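Local structure of glycosyl hydrolase (Bacteroides ovatus, 3QC2) at residues 14-19 with 285-290; 304-309 with 324-329. The protein is a glycosyl hydrolase, most likely with the five-bladed beta-propeller fold of its clan. All coordinates share one frame; numbering follows the deposited sequence.

Contact 1 (14-19 with 285-290); sequences WAFGGF and AGQALF
Q287 and W14 carry this contact, and their torsions set it up. Beyond CG the Q287 chain is extended (chi2 -174°), which carries the amide across to the backbone of F16. W14 has CG between its backbone N and carbonyl carbon (chi1 58°), and the indole lies against the strand. The Q287 amide grips both polar backbone atoms of F16. Q287 OE1 accepts from F16 N at 2.9 Å, on a lone pair in the carbonyl plane. Q287 NE2 donates to F16 O at 2.6 Å, a short bond with the acceptor almost in the amide plane. This pair of hydrogen bonds fixes the rotation of the amide. The alpha carbon and methyl of A15 also lie beside OE1, and A15 CB is 3.4 Å from Q287 OE1. OE1 sits at the edge of the F16 ring as well.

Further along the strand, L289 makes a CH-pi contact with W14. L289 CD2 lies over the five-membered ring of W14, 3.8 Å from its centroid. The methyl of A15 covers the opposite face of the indole, and Q287 O lies at its edge, 3.8 Å from W14 CH2. V262 of the adjacent strand touches W14, F16, Q287 and L289. An N-terminal loop is thus fastened across strand 283-290 of what is probably a beta-propeller, by a two-bond side-chain-to-backbone grip and a sandwiched indole.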
# COMPACT_ATOMS: atom_id res chain seq x y z
N TRP A 14 -7.67 -19.68 -5.53
CA TRP A 14 -6.33 -19.03 -5.55
C TRP A 14 -6.25 -17.72 -4.72
O TRP A 14 -5.17 -17.30 -4.32
CB TRP A 14 -5.88 -18.75 -6.99
CG TRP A 14 -6.82 -17.88 -7.77
CD1 TRP A 14 -7.78 -18.30 -8.66
CD2 TRP A 14 -6.89 -16.45 -7.75
NE1 TRP A 14 -8.45 -17.21 -9.18
CE2 TRP A 14 -7.92 -16.07 -8.64
CE3 TRP A 14 -6.19 -15.46 -7.07
CZ2 TRP A 14 -8.26 -14.74 -8.86
CZ3 TRP A 14 -6.53 -14.14 -7.29
CH2 TRP A 14 -7.55 -13.79 -8.17
N ALA A 15 -7.40 -17.10 -4.47
CA ALA A 15 -7.46 -15.82 -3.76
C ALA A 15 -7.36 -15.94 -2.23
O ALA A 15 -7.67 -16.97 -1.67
CB ALA A 15 -8.76 -15.07 -4.14
N PHE A 16 -6.91 -14.86 -1.59
CA PHE A 16 -6.83 -14.77 -0.13
C PHE A 16 -8.17 -14.25 0.36
O PHE A 16 -8.75 -13.34 -0.26
CB PHE A 16 -5.74 -13.76 0.31
CG PHE A 16 -4.33 -14.24 0.07
CD1 PHE A 16 -3.77 -14.19 -1.20
CD2 PHE A 16 -3.55 -14.71 1.12
CE1 PHE A 16 -2.46 -14.62 -1.42
CE2 PHE A 16 -2.24 -15.13 0.91
CZ PHE A 16 -1.69 -15.09 -0.37
N GLY A 17 -8.67 -14.81 1.45
CA GLY A 17 -9.92 -14.34 2.03
C GLY A 17 -10.82 -15.44 2.55
O GLY A 17 -10.62 -16.60 2.24
N GLY A 18 -11.85 -15.07 3.31
CA GLY A 18 -12.15 -13.67 3.65
C GLY A 18 -11.36 -13.11 4.83
O GLY A 18 -10.87 -13.85 5.67
N PHE A 19 -11.23 -11.78 4.84
CA PHE A 19 -10.55 -11.05 5.90
C PHE A 19 -11.62 -10.51 6.83
O PHE A 19 -12.37 -9.60 6.48
CB PHE A 19 -9.72 -9.91 5.33
CG PHE A 19 -8.53 -10.38 4.54
CD1 PHE A 19 -8.68 -10.84 3.25
CD2 PHE A 19 -7.26 -10.34 5.09
CE1 PHE A 19 -7.57 -11.26 2.51
CE2 PHE A 19 -6.16 -10.76 4.37
CZ PHE A 19 -6.32 -11.22 3.07
N ALA A 285 -11.29 -3.22 -2.54
CA ALA A 285 -10.16 -4.08 -2.80
C ALA A 285 -10.44 -5.28 -3.68
O ALA A 285 -11.45 -5.97 -3.52
CB ALA A 285 -9.55 -4.54 -1.46
N GLY A 286 -9.50 -5.53 -4.60
CA GLY A 286 -9.57 -6.65 -5.52
C GLY A 286 -8.30 -7.47 -5.47
O GLY A 286 -7.41 -7.20 -4.68
N GLN A 287 -8.24 -8.51 -6.31
CA GLN A 287 -7.07 -9.38 -6.41
C GLN A 287 -6.89 -9.78 -7.85
O GLN A 287 -7.87 -10.02 -8.55
CB GLN A 287 -7.21 -10.63 -5.53
CG GLN A 287 -7.40 -10.35 -4.05
CD GLN A 287 -7.40 -11.62 -3.18
OE1 GLN A 287 -6.60 -12.55 -3.39
NE2 GLN A 287 -8.26 -11.65 -2.18
N ALA A 288 -5.65 -9.85 -8.29
CA ALA A 288 -5.32 -10.27 -9.65
C ALA A 288 -4.34 -11.45 -9.56
O ALA A 288 -3.55 -11.53 -8.61
CB ALA A 288 -4.70 -9.13 -10.41
N LEU A 289 -4.41 -12.37 -10.52
CA LEU A 289 -3.55 -13.56 -10.55
C LEU A 289 -2.64 -13.54 -11.77
O LEU A 289 -3.11 -13.35 -12.91
CB LEU A 289 -4.40 -14.82 -10.58
CG LEU A 289 -3.67 -16.16 -10.47
CD1 LEU A 289 -3.02 -16.30 -9.08
CD2 LEU A 289 -4.63 -17.30 -10.73
N PHE A 290 -1.33 -13.73 -11.54
CA PHE A 290 -0.33 -13.76 -12.61
C PHE A 290 0.39 -15.12 -12.62
O PHE A 290 0.42 -15.83 -11.61
CB PHE A 290 0.69 -12.66 -12.42
CG PHE A 290 0.14 -11.27 -12.58
CD1 PHE A 290 -0.43 -10.61 -11.51
CD2 PHE A 290 0.22 -10.61 -13.81
CE1 PHE A 290 -0.92 -9.31 -11.65
CE2 PHE A 290 -0.28 -9.31 -13.95
CZ PHE A 290 -0.85 -8.66 -12.86

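Contact 2 (304-309 with 324-329); sequences EPFFRP and VFIEGM
I326 and F306 meet tip to tip. I326 CD1 reaches the edge of the F306 ring, near its plane, and is 3.9 Å from F306 CZ. The I326 chain places CG1 between its backbone N and carbonyl carbon (chi1 62°), and CD1 then extends toward the phenyl. The beta carbon of F307 covers one face of the same ring, 3.5 Å above its plane. A second apolar cluster forms around V324. V324 CG2 is 4.0 Å from F307 CD2. It also touches R308 CA and P309 CD. F307 and V324 cross at about a right angle, while the proline ring lies obliquely against the valine. P309 CG also approaches V324 N at 3.9 Å. No hydrogen bond joins the two segments, so the contact rests on apolar packing.

The packed part is made by the buried side chains of F306, F307, V324 and I326. P309 lies at the partly exposed end of this cluster. The looser side is at R308, which is also partly exposed. The CB of R308 points away from the strand. R308 NH2 is bonded to P362 O, near the C-terminus, while R308 N is bonded to D361 OD2.

The loop leads from strand 298-301 toward strand 324-332. That strand is an outermost one of a three-stranded antiparallel sheet, next to strand 335-342. E327 and G328 form a classic beta bulge opposite Y339. Y340 of strand 335-342 touches V324 and I326 and meets the F307 ring edge to face. A285 of strand 283-290 and L264 of strand 260-268 also pack on I326. The contact lies between the three-stranded antiparallel sheet of 324-332 and the mixed sheet that includes 283-290.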
# COMPACT_ATOMS: atom_id res chain seq x y z
N GLU A 304 -15.65 -9.05 -8.48
CA GLU A 304 -16.27 -8.32 -7.37
C GLU A 304 -15.17 -8.06 -6.33
O GLU A 304 -14.31 -8.88 -6.15
CB GLU A 304 -17.36 -9.17 -6.73
CG GLU A 304 -18.45 -9.64 -7.69
CD GLU A 304 -19.33 -8.51 -8.19
OE1 GLU A 304 -19.26 -7.39 -7.64
OE2 GLU A 304 -20.11 -8.74 -9.13
N PRO A 305 -15.22 -6.91 -5.65
CA PRO A 305 -14.21 -6.67 -4.64
C PRO A 305 -14.39 -7.66 -3.47
O PRO A 305 -15.52 -8.02 -3.13
CB PRO A 305 -14.49 -5.23 -4.21
CG PRO A 305 -15.92 -5.05 -4.45
CD PRO A 305 -16.25 -5.86 -5.66
N PHE A 306 -13.28 -8.12 -2.90
CA PHE A 306 -13.32 -9.10 -1.77
C PHE A 306 -13.42 -8.41 -0.44
O PHE A 306 -13.77 -9.03 0.55
CB PHE A 306 -12.07 -9.99 -1.78
CG PHE A 306 -10.82 -9.31 -1.30
CD1 PHE A 306 -10.00 -8.60 -2.20
CD2 PHE A 306 -10.44 -9.37 0.04
CE1 PHE A 306 -8.82 -7.96 -1.76
CE2 PHE A 306 -9.28 -8.74 0.49
CZ PHE A 306 -8.46 -8.03 -0.42
N PHE A 307 -13.08 -7.11 -0.42
CA PHE A 307 -13.11 -6.30 0.80
C PHE A 307 -13.54 -4.88 0.42
O PHE A 307 -12.97 -4.28 -0.48
CB PHE A 307 -11.72 -6.29 1.44
CG PHE A 307 -11.69 -5.77 2.84
CD1 PHE A 307 -12.02 -6.60 3.91
CD2 PHE A 307 -11.31 -4.46 3.11
CE1 PHE A 307 -11.99 -6.12 5.24
CE2 PHE A 307 -11.28 -3.98 4.44
CZ PHE A 307 -11.62 -4.84 5.50
N ARG A 308 -14.56 -4.36 1.10
CA ARG A 308 -15.09 -3.01 0.83
C ARG A 308 -15.59 -2.37 2.12
O ARG A 308 -15.67 -3.04 3.15
CB ARG A 308 -16.21 -3.09 -0.20
CG ARG A 308 -17.44 -3.86 0.24
CD ARG A 308 -18.43 -3.97 -0.90
NE ARG A 308 -19.64 -4.68 -0.53
CZ ARG A 308 -20.72 -4.12 0.03
NH1 ARG A 308 -20.76 -2.81 0.32
NH2 ARG A 308 -21.77 -4.88 0.32
N PRO A 309 -15.92 -1.05 2.08
CA PRO A 309 -16.44 -0.38 3.28
C PRO A 309 -17.72 -1.01 3.78
O PRO A 309 -18.69 -1.11 3.02
CB PRO A 309 -16.69 1.05 2.80
CG PRO A 309 -15.73 1.25 1.71
CD PRO A 309 -15.62 -0.08 1.01
N VAL A 324 -11.97 2.17 1.51
CA VAL A 324 -10.85 1.41 2.12
C VAL A 324 -9.70 1.27 1.12
O VAL A 324 -9.92 1.04 -0.06
CB VAL A 324 -11.27 0.00 2.64
CG1 VAL A 324 -12.23 0.14 3.80
CG2 VAL A 324 -11.86 -0.86 1.53
N PHE A 325 -8.47 1.40 1.61
CA PHE A 325 -7.28 1.32 0.76
C PHE A 325 -6.26 0.34 1.38
O PHE A 325 -5.57 0.68 2.35
CB PHE A 325 -6.69 2.72 0.62
CG PHE A 325 -5.62 2.84 -0.42
CD1 PHE A 325 -5.96 2.97 -1.76
CD2 PHE A 325 -4.30 2.85 -0.07
CE1 PHE A 325 -4.98 3.10 -2.73
CE2 PHE A 325 -3.31 2.97 -1.03
CZ PHE A 325 -3.65 3.10 -2.37
N ILE A 326 -6.20 -0.90 0.84
CA ILE A 326 -5.29 -1.94 1.38
C ILE A 326 -3.86 -1.64 0.98
O ILE A 326 -3.59 -1.22 -0.15
CB ILE A 326 -5.71 -3.40 0.99
CG1 ILE A 326 -5.68 -3.64 -0.52
CG2 ILE A 326 -7.09 -3.71 1.54
CD1 ILE A 326 -5.93 -5.12 -0.91
N GLU A 327 -2.94 -1.87 1.92
CA GLU A 327 -1.54 -1.50 1.69
C GLU A 327 -0.50 -2.29 2.52
O GLU A 327 0.66 -2.41 2.09
CB GLU A 327 -1.41 -0.00 1.97
CG GLU A 327 -0.11 0.64 1.58
CD GLU A 327 -0.20 2.18 1.64
OE1 GLU A 327 -1.31 2.72 1.48
OE2 GLU A 327 0.82 2.84 1.83
N GLY A 328 -0.91 -2.81 3.68
CA GLY A 328 -0.02 -3.60 4.56
C GLY A 328 -0.57 -4.99 4.76
O GLY A 328 -1.80 -5.18 4.81
N MSE A 329 0.32 -5.97 4.91
CA MSE A 329 -0.10 -7.35 5.05
C MSE A 329 1.01 -8.19 5.70
O MSE A 329 2.16 -8.16 5.27
CB MSE A 329 -0.43 -7.88 3.66
CG MSE A 329 -1.13 -9.18 3.60
SE MSE A 329 -1.73 -9.53 1.75
CE MSE A 329 -2.39 -11.33 2.04

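The centres of contact 1 and contact 2 are about 10 Å apart. The two contacts touch mainly at A285, with G286 and Q287 also meeting F306. A285 starts the strand part of contact 1 and pairs with the loop of contact 2. A285 N lies 2.9 Å from F307 O, and A285 O lies 2.9 Å from F306 N; both are probable hydrogen bonds. G286 O packs on F306 CE1 at 3.3 Å. M329, a selenomethionine of strand 324-332, packs on F16 and F19. Segments 14-19 and 304-309 thus each touch both strand 283-290 and strand 324-332. A di(hydroxyethyl)ether molecule, probably from crystallisation, lies about 4 Å from the F16 side chain.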